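Local atomic coordinates of voltage-sensor containing phosphatase (Ciona intestinalis, PDB entry 3V0D), a protein that probably removes phosphate from membrane phosphoinositides under the control of a voltage sensor, using a PTEN-like phosphatase domain joined to a C2 domain. Residues D26-T31 / S159-F164; I69-S74 / V87-I92; D94-T99 / Y291-T296; V137-L142 / R180-F185. The protein carries 1 engineered substitution. All coordinates share one frame; numbering follows the deposited sequence.

Contact 1: D26-T31 / S159-F164; sequences DLTYVT and SRRTDF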
# COMPACT_ATOMS: atom_id res chain seq x y z
N ASP A 26 -6.52 14.67 15.82
CA ASP A 26 -5.89 13.40 15.51
C ASP A 26 -4.65 13.73 14.64
O ASP A 26 -4.74 13.88 13.42
CB ASP A 26 -6.88 12.50 14.76
CG ASP A 26 -6.35 11.09 14.52
OD1 ASP A 26 -5.16 10.82 14.77
OD2 ASP A 26 -7.17 10.22 14.11
N LEU A 27 -3.50 13.87 15.29
CA LEU A 27 -2.31 14.43 14.68
C LEU A 27 -1.15 14.00 15.56
O LEU A 27 -1.23 14.09 16.79
CB LEU A 27 -2.45 15.95 14.63
CG LEU A 27 -1.33 16.78 14.00
CD1 LEU A 27 -1.87 18.09 13.45
CD2 LEU A 27 -0.16 17.05 14.99
N THR A 28 -0.09 13.52 14.91
CA THR A 28 1.06 12.97 15.61
C THR A 28 2.33 13.56 15.03
O THR A 28 2.54 13.50 13.81
CB THR A 28 1.12 11.43 15.41
OG1 THR A 28 -0.11 10.82 15.84
CG2 THR A 28 2.33 10.80 16.11
N TYR A 29 3.22 14.07 15.89
CA TYR A 29 4.58 14.38 15.48
C TYR A 29 5.38 13.09 15.47
O TYR A 29 5.83 12.59 16.50
CB TYR A 29 5.23 15.41 16.40
CG TYR A 29 4.78 16.82 16.14
CD1 TYR A 29 3.62 17.32 16.73
CD2 TYR A 29 5.49 17.64 15.28
CE1 TYR A 29 3.20 18.62 16.49
CE2 TYR A 29 5.10 18.95 15.03
CZ TYR A 29 3.94 19.44 15.64
OH TYR A 29 3.52 20.72 15.41
N VAL A 30 5.50 12.48 14.29
CA VAL A 30 6.33 11.29 14.13
C VAL A 30 7.79 11.62 14.44
O VAL A 30 8.46 10.86 15.14
CB VAL A 30 6.13 10.68 12.72
CG1 VAL A 30 7.09 9.50 12.50
CG2 VAL A 30 4.66 10.25 12.53
N THR A 31 8.23 12.78 13.93
CA THR A 31 9.44 13.46 14.39
C THR A 31 9.05 14.91 14.63
O THR A 31 7.90 15.29 14.40
CB THR A 31 10.57 13.41 13.38
OG1 THR A 31 10.26 14.30 12.30
CG2 THR A 31 10.83 11.99 12.84
N SER A 159 5.17 2.56 15.95
CA SER A 159 5.35 2.87 17.37
C SER A 159 4.87 4.26 17.72
O SER A 159 4.47 4.52 18.86
CB SER A 159 6.82 2.71 17.78
OG SER A 159 7.66 3.81 17.41
N ARG A 160 4.92 5.18 16.75
CA ARG A 160 4.51 6.57 17.01
C ARG A 160 3.04 6.82 16.75
O ARG A 160 2.44 7.66 17.41
CB ARG A 160 5.40 7.56 16.25
CG ARG A 160 6.86 7.51 16.69
CD ARG A 160 6.96 7.12 18.16
NE ARG A 160 8.19 7.56 18.78
CZ ARG A 160 9.10 6.76 19.31
NH1 ARG A 160 8.95 5.43 19.31
NH2 ARG A 160 10.17 7.32 19.87
N ARG A 161 2.47 6.12 15.76
CA ARG A 161 1.15 6.42 15.25
C ARG A 161 0.07 5.43 15.68
O ARG A 161 -1.12 5.72 15.57
CB ARG A 161 1.23 6.56 13.71
CG ARG A 161 -0.03 7.00 13.01
CD ARG A 161 -0.40 8.45 13.36
NE ARG A 161 -1.63 8.78 12.65
CZ ARG A 161 -2.59 9.59 13.11
NH1 ARG A 161 -2.42 10.29 14.22
NH2 ARG A 161 -3.69 9.73 12.39
N THR A 162 0.47 4.26 16.19
CA THR A 162 -0.49 3.20 16.54
C THR A 162 -0.14 2.58 17.88
O THR A 162 0.82 3.00 18.54
CB THR A 162 -0.53 2.06 15.47
OG1 THR A 162 0.59 1.19 15.63
CG2 THR A 162 -0.57 2.64 14.05
N ASP A 163 -0.91 1.58 18.30
CA ASP A 163 -0.61 0.87 19.55
C ASP A 163 0.57 -0.09 19.45
O ASP A 163 0.98 -0.66 20.46
CB ASP A 163 -1.85 0.15 20.08
CG ASP A 163 -2.86 1.10 20.72
OD1 ASP A 163 -3.99 0.66 21.01
OD2 ASP A 163 -2.52 2.29 20.92
N PHE A 164 1.13 -0.26 18.25
CA PHE A 164 2.31 -1.11 18.06
C PHE A 164 3.47 -0.69 18.95
O PHE A 164 3.76 0.50 19.11
CB PHE A 164 2.77 -1.10 16.60
CG PHE A 164 4.07 -1.82 16.36
CD1 PHE A 164 4.10 -3.22 16.26
CD2 PHE A 164 5.28 -1.12 16.28
CE1 PHE A 164 5.30 -3.91 16.06
CE2 PHE A 164 6.48 -1.80 16.09
CZ PHE A 164 6.50 -3.20 15.98
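Arg161 reaches from the end of helix 150-161 to Asp26 and Thr28, and its guanidinium carries the tight part of this contact. Both terminal nitrogens grip the single oxygen OD1 of Asp26 in a salt bridge: NH1 lies 2.8 Å from Asp26 OD1, nearly in line with its C-O bond, while NH2 comes from above the carboxylate plane at 3.0 Å from the same OD1. NH1 also donates to Thr28 OG1 at 2.9 Å, a straighter bond (157°) lying in the guanidinium plane. A bend at chi2 (68°) carries CD to Thr28, where it rests 3.4 Å from OG1. The methyl CG2 of Thr28 packs as closely, 3.4 Å from the backbone O of Arg160. In this tyrosine-phosphatase fold the same buried guanidinium turns its NE and NH2 to the carbonyls of Gly129 and Gly128, in the signature phosphate-binding P-loop, so strand 27-29, the helix end and that loop share one arginine. Thr28 OG1 has a further partner in Lys15 O. Away from this cluster the contact thins: Val30 O is 4.0 Å from Arg160 CG, and the long side chain of Arg160 lies at the exposed margin, modelled in two conformations.

Contact 2: I69-S74 / V87-I92; sequences IYNLCS and VYRVMI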
# COMPACT_ATOMS: atom_id res chain seq x y z
N ILE A 69 1.53 20.20 3.13
CA ILE A 69 0.54 19.15 3.42
C ILE A 69 0.49 18.18 2.25
O ILE A 69 0.43 18.61 1.10
CB ILE A 69 -0.87 19.78 3.59
CG1 ILE A 69 -0.86 20.99 4.55
CG2 ILE A 69 -1.89 18.70 4.00
CD1 ILE A 69 -0.41 20.67 5.96
N TYR A 70 0.48 16.89 2.56
CA TYR A 70 0.33 15.85 1.55
C TYR A 70 -0.97 15.10 1.78
O TYR A 70 -1.15 14.47 2.84
CB TYR A 70 1.53 14.88 1.61
CG TYR A 70 2.83 15.56 1.25
CD1 TYR A 70 3.59 16.20 2.21
CD2 TYR A 70 3.26 15.61 -0.08
CE1 TYR A 70 4.78 16.84 1.88
CE2 TYR A 70 4.44 16.27 -0.43
CZ TYR A 70 5.18 16.88 0.56
OH TYR A 70 6.37 17.52 0.26
N ASN A 71 -1.86 15.18 0.80
CA ASN A 71 -3.13 14.45 0.82
C ASN A 71 -2.96 13.20 -0.02
O ASN A 71 -2.81 13.30 -1.24
CB ASN A 71 -4.25 15.34 0.26
CG ASN A 71 -5.55 14.59 0.11
OD1 ASN A 71 -5.69 13.45 0.55
ND2 ASN A 71 -6.52 15.20 -0.53
N LEU A 72 -2.98 12.04 0.63
CA LEU A 72 -2.73 10.75 -0.03
C LEU A 72 -4.01 10.07 -0.51
O LEU A 72 -3.96 8.92 -0.94
CB LEU A 72 -1.96 9.84 0.89
CG LEU A 72 -0.46 10.05 0.99
CD1 LEU A 72 -0.03 11.51 1.08
CD2 LEU A 72 0.11 9.21 2.09
N CYS A 73 -5.15 10.75 -0.44
CA CYS A 73 -6.42 10.08 -0.76
C CYS A 73 -6.81 10.29 -2.20
O CYS A 73 -7.10 11.41 -2.63
CB CYS A 73 -7.55 10.65 0.10
SG CYS A 73 -7.30 10.47 1.86
N SER A 74 -6.93 9.20 -2.96
CA SER A 74 -7.52 9.32 -4.28
C SER A 74 -8.99 9.71 -4.19
O SER A 74 -9.54 10.27 -5.13
CB SER A 74 -7.39 8.03 -5.07
OG SER A 74 -8.17 7.03 -4.43
N VAL A 87 -0.58 22.37 -0.56
CA VAL A 87 -1.03 20.98 -0.54
C VAL A 87 -0.55 20.28 -1.80
O VAL A 87 -0.62 20.84 -2.88
CB VAL A 87 -2.57 20.90 -0.43
CG1 VAL A 87 -3.03 19.43 -0.30
CG2 VAL A 87 -3.08 21.72 0.72
N TYR A 88 -0.07 19.06 -1.62
CA TYR A 88 0.38 18.19 -2.70
C TYR A 88 -0.45 16.90 -2.62
O TYR A 88 -0.51 16.28 -1.57
CB TYR A 88 1.86 17.93 -2.51
CG TYR A 88 2.54 17.06 -3.55
CD1 TYR A 88 3.39 17.63 -4.49
CD2 TYR A 88 2.40 15.68 -3.55
CE1 TYR A 88 4.06 16.85 -5.41
CE2 TYR A 88 3.07 14.88 -4.48
CZ TYR A 88 3.89 15.47 -5.40
OH TYR A 88 4.55 14.72 -6.32
N ARG A 89 -1.06 16.50 -3.72
CA ARG A 89 -1.88 15.28 -3.73
C ARG A 89 -1.14 14.10 -4.31
O ARG A 89 -0.49 14.19 -5.36
CB ARG A 89 -3.18 15.52 -4.55
CG ARG A 89 -4.25 16.39 -3.84
CD ARG A 89 -5.63 16.32 -4.45
NE ARG A 89 -6.30 15.02 -4.23
CZ ARG A 89 -7.54 14.73 -4.65
NH1 ARG A 89 -8.26 15.63 -5.31
NH2 ARG A 89 -8.09 13.53 -4.43
N VAL A 90 -1.25 12.96 -3.63
CA VAL A 90 -0.77 11.67 -4.13
C VAL A 90 -2.02 10.78 -4.21
O VAL A 90 -2.68 10.56 -3.20
CB VAL A 90 0.30 11.02 -3.20
CG1 VAL A 90 0.91 9.82 -3.88
CG2 VAL A 90 1.38 12.01 -2.79
N MET A 91 -2.37 10.32 -5.41
CA MET A 91 -3.66 9.64 -5.59
C MET A 91 -3.51 8.16 -5.26
O MET A 91 -3.15 7.37 -6.11
CB MET A 91 -4.15 9.85 -7.03
CG MET A 91 -4.35 11.33 -7.35
SD MET A 91 -5.70 12.11 -6.45
CE MET A 91 -7.11 11.60 -7.44
N ILE A 92 -3.73 7.80 -4.01
CA ILE A 92 -3.60 6.40 -3.56
C ILE A 92 -4.98 5.94 -3.11
O ILE A 92 -5.63 6.59 -2.30
CB ILE A 92 -2.59 6.26 -2.41
CG1 ILE A 92 -1.25 6.94 -2.75
CG2 ILE A 92 -2.38 4.77 -2.13
CD1 ILE A 92 -0.31 7.01 -1.57
O HOH W 1 -4.89 12.98 -3.04
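Tyr88 N donates to Ile69 O at 2.8 Å, a rung of a parallel ladder that continues through Asn71 N to Tyr88 O and Val90 N to Asn71 O. Beyond Asn71 the register slips by one residue in a beta bulge, and the strands are rejoined by a longer bond from Ile92 N to Leu72 O (3.3 Å) and by Ser74 N to Ile92 O (3.0 Å). Arg89 bridges the bulge from its own side: NH2 donates to Cys73 O at 3.0 Å, nearly along the C=O axis and in the guanidinium plane, while NE donates to a water lodged beside the carbonyls of Asn71 and Cys73. A bend at chi3 (71°) places NE within 3.7 Å of Asn71 ND2, amide and guanidinium side by side with nearly parallel planes (4°). Asn71 OD1 accepts from Cys73 N in an Asx turn. On the face bearing the tyrosines, the Tyr70 edge brings CD2 to 3.6 Å from Tyr88 CD2, the rings inclined at 56°. Further along, Leu72 lies beside Val90 and Ile92. The strands are neighbours in the central sheet of the tyrosine-phosphatase-type domain, strand 87-92 leading into the loop at 94-99. Strand 121-125 pairs with the other edge of strand 67-73, Leu136 of helix 131-143 covers Leu72, Val90 and Ile92, and Phe106 of helix 100-115 meets Tyr70 edge-to-face.

Contact 3: D94-T99 / Y291-T296; sequences DHNVPT and YFWFNT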
# COMPACT_ATOMS: atom_id res chain seq x y z
N ASP A 94 -7.49 3.74 -0.86
CA ASP A 94 -7.38 3.20 0.49
C ASP A 94 -6.99 1.72 0.42
O ASP A 94 -7.49 0.97 -0.45
CB ASP A 94 -8.71 3.39 1.22
CG ASP A 94 -8.57 3.37 2.73
OD1 ASP A 94 -9.59 3.57 3.42
OD2 ASP A 94 -7.43 3.19 3.22
N HIS A 95 -6.07 1.32 1.29
CA HIS A 95 -5.63 -0.09 1.35
C HIS A 95 -4.82 -0.50 0.13
O HIS A 95 -4.65 -1.69 -0.11
CB HIS A 95 -6.78 -1.09 1.60
CG HIS A 95 -7.74 -0.60 2.61
ND1 HIS A 95 -7.40 -0.34 3.92
CD2 HIS A 95 -9.04 -0.31 2.48
CE1 HIS A 95 -8.47 0.10 4.56
NE2 HIS A 95 -9.49 0.11 3.72
N ASN A 96 -4.28 0.49 -0.59
CA ASN A 96 -3.47 0.24 -1.75
C ASN A 96 -2.19 1.09 -1.69
O ASN A 96 -1.85 1.64 -0.63
CB ASN A 96 -4.30 0.46 -3.03
CG ASN A 96 -5.32 -0.65 -3.22
OD1 ASN A 96 -4.98 -1.73 -3.73
ND2 ASN A 96 -6.55 -0.44 -2.79
N VAL A 97 -1.44 1.15 -2.79
CA VAL A 97 -0.11 1.74 -2.82
C VAL A 97 -0.02 2.78 -3.90
O VAL A 97 -0.74 2.73 -4.90
CB VAL A 97 1.01 0.66 -3.03
CG1 VAL A 97 1.13 -0.24 -1.80
CG2 VAL A 97 0.78 -0.14 -4.31
N PRO A 98 0.93 3.73 -3.75
CA PRO A 98 1.25 4.62 -4.87
C PRO A 98 2.02 3.83 -5.94
O PRO A 98 2.68 2.84 -5.64
CB PRO A 98 2.21 5.63 -4.21
CG PRO A 98 2.93 4.82 -3.17
CD PRO A 98 1.85 3.90 -2.61
N THR A 99 1.99 4.35 -7.16
CA THR A 99 2.94 3.84 -8.14
C THR A 99 4.36 4.21 -7.68
O THR A 99 4.55 5.19 -6.94
CB THR A 99 2.69 4.40 -9.54
OG1 THR A 99 2.90 5.81 -9.52
CG2 THR A 99 1.31 4.03 -10.06
N TYR A 291 -5.56 -10.04 -2.59
CA TYR A 291 -5.01 -9.26 -3.72
C TYR A 291 -3.58 -8.89 -3.38
O TYR A 291 -3.14 -9.04 -2.23
CB TYR A 291 -5.87 -8.02 -4.03
CG TYR A 291 -5.91 -6.96 -2.92
CD1 TYR A 291 -5.22 -5.75 -3.06
CD2 TYR A 291 -6.63 -7.17 -1.72
CE1 TYR A 291 -5.24 -4.79 -2.09
CE2 TYR A 291 -6.65 -6.21 -0.74
CZ TYR A 291 -5.93 -5.02 -0.91
OH TYR A 291 -5.98 -4.11 0.12
N PHE A 292 -2.85 -8.34 -4.36
CA PHE A 292 -1.51 -7.83 -4.08
C PHE A 292 -1.05 -6.94 -5.23
O PHE A 292 -1.54 -7.05 -6.35
CB PHE A 292 -0.49 -8.97 -3.82
CG PHE A 292 -0.38 -9.96 -4.92
CD1 PHE A 292 0.46 -9.74 -6.02
CD2 PHE A 292 -1.08 -11.16 -4.83
CE1 PHE A 292 0.58 -10.70 -7.01
CE2 PHE A 292 -0.95 -12.13 -5.81
CZ PHE A 292 -0.15 -11.90 -6.90
N TRP A 293 -0.02 -6.14 -4.94
CA TRP A 293 0.70 -5.35 -5.92
C TRP A 293 2.13 -5.81 -6.07
O TRP A 293 2.77 -6.22 -5.09
CB TRP A 293 0.77 -3.89 -5.49
CG TRP A 293 -0.52 -3.16 -5.48
CD1 TRP A 293 -1.52 -3.17 -4.53
CD2 TRP A 293 -0.91 -2.17 -6.43
NE1 TRP A 293 -2.50 -2.26 -4.84
CE2 TRP A 293 -2.14 -1.63 -6.00
CE3 TRP A 293 -0.32 -1.67 -7.60
CZ2 TRP A 293 -2.79 -0.61 -6.69
CZ3 TRP A 293 -0.97 -0.66 -8.29
CH2 TRP A 293 -2.19 -0.14 -7.83
N PHE A 294 2.67 -5.66 -7.26
CA PHE A 294 4.10 -5.80 -7.48
C PHE A 294 4.51 -4.88 -8.63
O PHE A 294 3.67 -4.43 -9.40
CB PHE A 294 4.50 -7.26 -7.77
CG PHE A 294 4.02 -7.77 -9.09
CD1 PHE A 294 4.85 -7.74 -10.20
CD2 PHE A 294 2.70 -8.20 -9.27
CE1 PHE A 294 4.40 -8.16 -11.44
CE2 PHE A 294 2.24 -8.61 -10.52
CZ PHE A 294 3.09 -8.60 -11.60
N ASN A 295 5.81 -4.63 -8.75
CA ASN A 295 6.34 -3.84 -9.84
C ASN A 295 7.18 -4.72 -10.76
O ASN A 295 8.07 -5.45 -10.30
CB ASN A 295 7.15 -2.66 -9.31
CG ASN A 295 7.58 -1.72 -10.45
OD1 ASN A 295 8.47 -2.06 -11.23
ND2 ASN A 295 6.94 -0.58 -10.56
N THR A 296 6.87 -4.68 -12.05
CA THR A 296 7.55 -5.58 -13.00
C THR A 296 9.07 -5.43 -13.00
O THR A 296 9.80 -6.38 -13.24
CB THR A 296 7.02 -5.41 -14.42
OG1 THR A 296 7.29 -4.08 -14.87
CG2 THR A 296 5.54 -5.72 -14.54
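The indole of Trp293 carries Val97 on one face and Asn96 at its edge, while the nearby ring of Tyr291 is met at its rim by the backbone carbonyl of His95. Together they form part of the interface between the phosphatase domain and the C2 domain: segment 94-99 follows strand 87-92 in the position of the WPD loop of tyrosine phosphatases, and segment 291-296 is an outer strand of a C2 sheet. Val97 CG2, placed between the backbone N and the carbonyl carbon, makes a CH-pi contact 3.5 Å from the centroid of the five-membered ring of Trp293, only 15° off the normal. Its closest ring atom is Trp293 CD2, at 3.4 Å, which makes the packing here tight. The amide of Asn96 stands steeply to the indole, the planes 70° apart. While OD1 faces the indole, ND2 of Asn96 donates to Asp94 O at 2.9 Å and also bonds Asp286, which fixes the rotation of the amide. Tyr291 OH donates to His95 O at 2.8 Å, and its CE1 lies 3.5 Å from Asn96 OD1. The loop thus offers one backbone and one side-chain oxygen to two aromatic side chains of the C2 domain, close to a bound phosphate ion beside Asp94. Gln178 of helix 176-191 adds a bond to Asn96 O, and Ser177 binds Trp293 N. The indole NE1 donates to Asn96 OD1 at 2.8 Å, nearly straight at 166°, in the ring plane and on a lone pair of that oxygen.

Contact 4: V137-L142 / R180-F185; sequences VSSWLL and RYVGYF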
# COMPACT_ATOMS: atom_id res chain seq x y z
N VAL A 137 5.39 8.11 5.02
CA VAL A 137 6.20 8.56 6.13
C VAL A 137 7.43 7.66 6.27
O VAL A 137 8.56 8.14 6.47
CB VAL A 137 5.42 8.62 7.46
CG1 VAL A 137 6.37 8.82 8.64
CG2 VAL A 137 4.38 9.71 7.44
N SER A 138 7.23 6.33 6.20
CA SER A 138 8.36 5.42 6.37
C SER A 138 9.36 5.58 5.25
O SER A 138 10.57 5.55 5.47
CB SER A 138 7.86 3.97 6.45
OG SER A 138 7.01 3.78 7.56
N SER A 139 8.88 5.77 4.02
CA SER A 139 9.78 6.02 2.90
C SER A 139 10.58 7.31 3.13
O SER A 139 11.79 7.35 2.87
CB SER A 139 9.00 6.09 1.59
OG SER A 139 8.38 4.84 1.28
N TRP A 140 9.90 8.37 3.58
CA TRP A 140 10.61 9.62 3.88
C TRP A 140 11.69 9.43 4.93
O TRP A 140 12.79 9.96 4.80
CB TRP A 140 9.63 10.73 4.28
CG TRP A 140 10.37 11.93 4.76
CD1 TRP A 140 10.50 12.35 6.06
CD2 TRP A 140 11.19 12.79 3.98
NE1 TRP A 140 11.33 13.44 6.13
CE2 TRP A 140 11.78 13.72 4.87
CE3 TRP A 140 11.49 12.87 2.62
CZ2 TRP A 140 12.65 14.71 4.44
CZ3 TRP A 140 12.36 13.86 2.20
CH2 TRP A 140 12.92 14.77 3.10
N LEU A 141 11.38 8.68 5.99
CA LEU A 141 12.36 8.47 7.05
C LEU A 141 13.59 7.73 6.56
O LEU A 141 14.69 8.00 7.03
CB LEU A 141 11.72 7.76 8.24
CG LEU A 141 10.65 8.57 8.95
CD1 LEU A 141 9.91 7.69 9.95
CD2 LEU A 141 11.25 9.86 9.59
N LEU A 142 13.40 6.81 5.61
CA LEU A 142 14.52 6.16 4.95
C LEU A 142 15.31 7.17 4.13
O LEU A 142 16.55 7.21 4.17
CB LEU A 142 14.04 5.05 4.01
CG LEU A 142 13.53 3.78 4.65
CD1 LEU A 142 12.91 2.87 3.59
CD2 LEU A 142 14.65 3.07 5.42
N ARG A 180 5.65 -3.99 1.23
CA ARG A 180 6.48 -4.30 0.08
C ARG A 180 6.97 -3.02 -0.61
O ARG A 180 8.12 -2.97 -1.06
CB ARG A 180 5.70 -5.19 -0.87
CG ARG A 180 6.43 -5.53 -2.14
CD ARG A 180 5.81 -6.74 -2.86
NE ARG A 180 4.36 -6.83 -2.81
CZ ARG A 180 3.64 -7.60 -1.98
NH1 ARG A 180 2.33 -7.53 -2.07
NH2 ARG A 180 4.17 -8.43 -1.08
N TYR A 181 6.11 -2.02 -0.74
CA TYR A 181 6.47 -0.81 -1.47
C TYR A 181 7.49 0.03 -0.72
O TYR A 181 8.35 0.65 -1.34
CB TYR A 181 5.20 -0.04 -1.90
CG TYR A 181 4.73 -0.53 -3.26
CD1 TYR A 181 4.39 -1.87 -3.48
CD2 TYR A 181 4.73 0.33 -4.36
CE1 TYR A 181 4.06 -2.34 -4.70
CE2 TYR A 181 4.41 -0.16 -5.64
CZ TYR A 181 4.10 -1.50 -5.80
OH TYR A 181 3.83 -2.02 -7.05
N VAL A 182 7.43 0.06 0.63
CA VAL A 182 8.50 0.70 1.38
C VAL A 182 9.81 -0.06 1.12
O VAL A 182 10.88 0.54 0.96
CB VAL A 182 8.19 0.84 2.88
CG1 VAL A 182 9.30 1.57 3.60
CG2 VAL A 182 6.86 1.56 3.09
N GLY A 183 9.74 -1.40 1.06
CA GLY A 183 10.91 -2.20 0.73
C GLY A 183 11.44 -1.91 -0.66
O GLY A 183 12.65 -1.85 -0.87
N TYR A 184 10.54 -1.71 -1.63
CA TYR A 184 10.96 -1.30 -2.95
C TYR A 184 11.72 0.02 -2.90
O TYR A 184 12.75 0.18 -3.59
CB TYR A 184 9.76 -1.13 -3.87
CG TYR A 184 9.10 -2.39 -4.41
CD1 TYR A 184 7.87 -2.27 -5.05
CD2 TYR A 184 9.68 -3.66 -4.33
CE1 TYR A 184 7.26 -3.36 -5.66
CE2 TYR A 184 9.07 -4.77 -4.93
CZ TYR A 184 7.87 -4.60 -5.63
OH TYR A 184 7.24 -5.65 -6.27
N PHE A 185 11.23 0.99 -2.12
CA PHE A 185 11.94 2.25 -2.00
C PHE A 185 13.34 2.05 -1.40
O PHE A 185 14.31 2.63 -1.89
CB PHE A 185 11.13 3.27 -1.19
CG PHE A 185 11.84 4.59 -1.13
CD1 PHE A 185 12.04 5.35 -2.28
CD2 PHE A 185 12.42 5.03 0.06
CE1 PHE A 185 12.81 6.51 -2.25
CE2 PHE A 185 13.15 6.20 0.10
CZ PHE A 185 13.34 6.95 -1.04
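No hydrogen bond crosses between Ser139 and Phe185, which nevertheless touch; the shortest polar bond lies within one helix, from Tyr184 N to Arg180 O at 2.8 Å. The two segments belong to helices 131-143 and 176-191 of the tyrosine-phosphatase fold, which run nearly parallel, their axes crossing at 20° and approaching to 9.5 Å. Ser138 and Ser139 present small side chains to the partner helix. Val182 is received between Ser138, Ser139 and Leu142: its CG1 comes 4.0 Å from Ser138 CB and 3.8 Å from Leu142 CD1, while CG2 faces Ser139 OG. The two serine hydroxyls turn back to their own helix, Ser138 OG bonding Gly134 O and Ser139 OG bonding Thr135 O, so these buried groups are satisfied without the partner helix. Phe185, with CG anti to the backbone N (chi1 -177°), extends toward helix 131-143 and is also covered by Leu104 of helix 100-115. Val182 continues onto Ala150 of helix 150-161, while Tyr181 packs on Val97 and Trp293, so helix 176-191 also faces the C2 domain. Leu142 CD1 lies near the edge of the Phe185 ring, 4.2 Å from CD2. The nearest approach of all is that of Phe185 CE2 to the backbone oxygen of Ser139, 3.3 Å away, with the oxygen oblique to the ring.

In the fold
Contacts 1, 2 and 4 lie within the phosphatase domain, whereas contact 3 spans the boundary to the C2 domain, close to the centre of the molecule. Contacts 1, 3 and 4 are buried, Arg160 forming the exposed margin of contact 1; contact 2, a backbone ladder, is partly buried. Contact 4 is apolar helix packing; contact 1, whose centre is about 18 Å from the centre of the chain, depends on a charged pair; contact 3 mixes aromatic packing with neutral hydrogen bonds. Val30 and Thr31 of contact 1 pack on Val137 and Leu141 of contact 4, Ile92 of contact 2 meets Val97 of contact 3, and Arg180 and Tyr184 of contact 4 probably bond the backbone of strand 290-295.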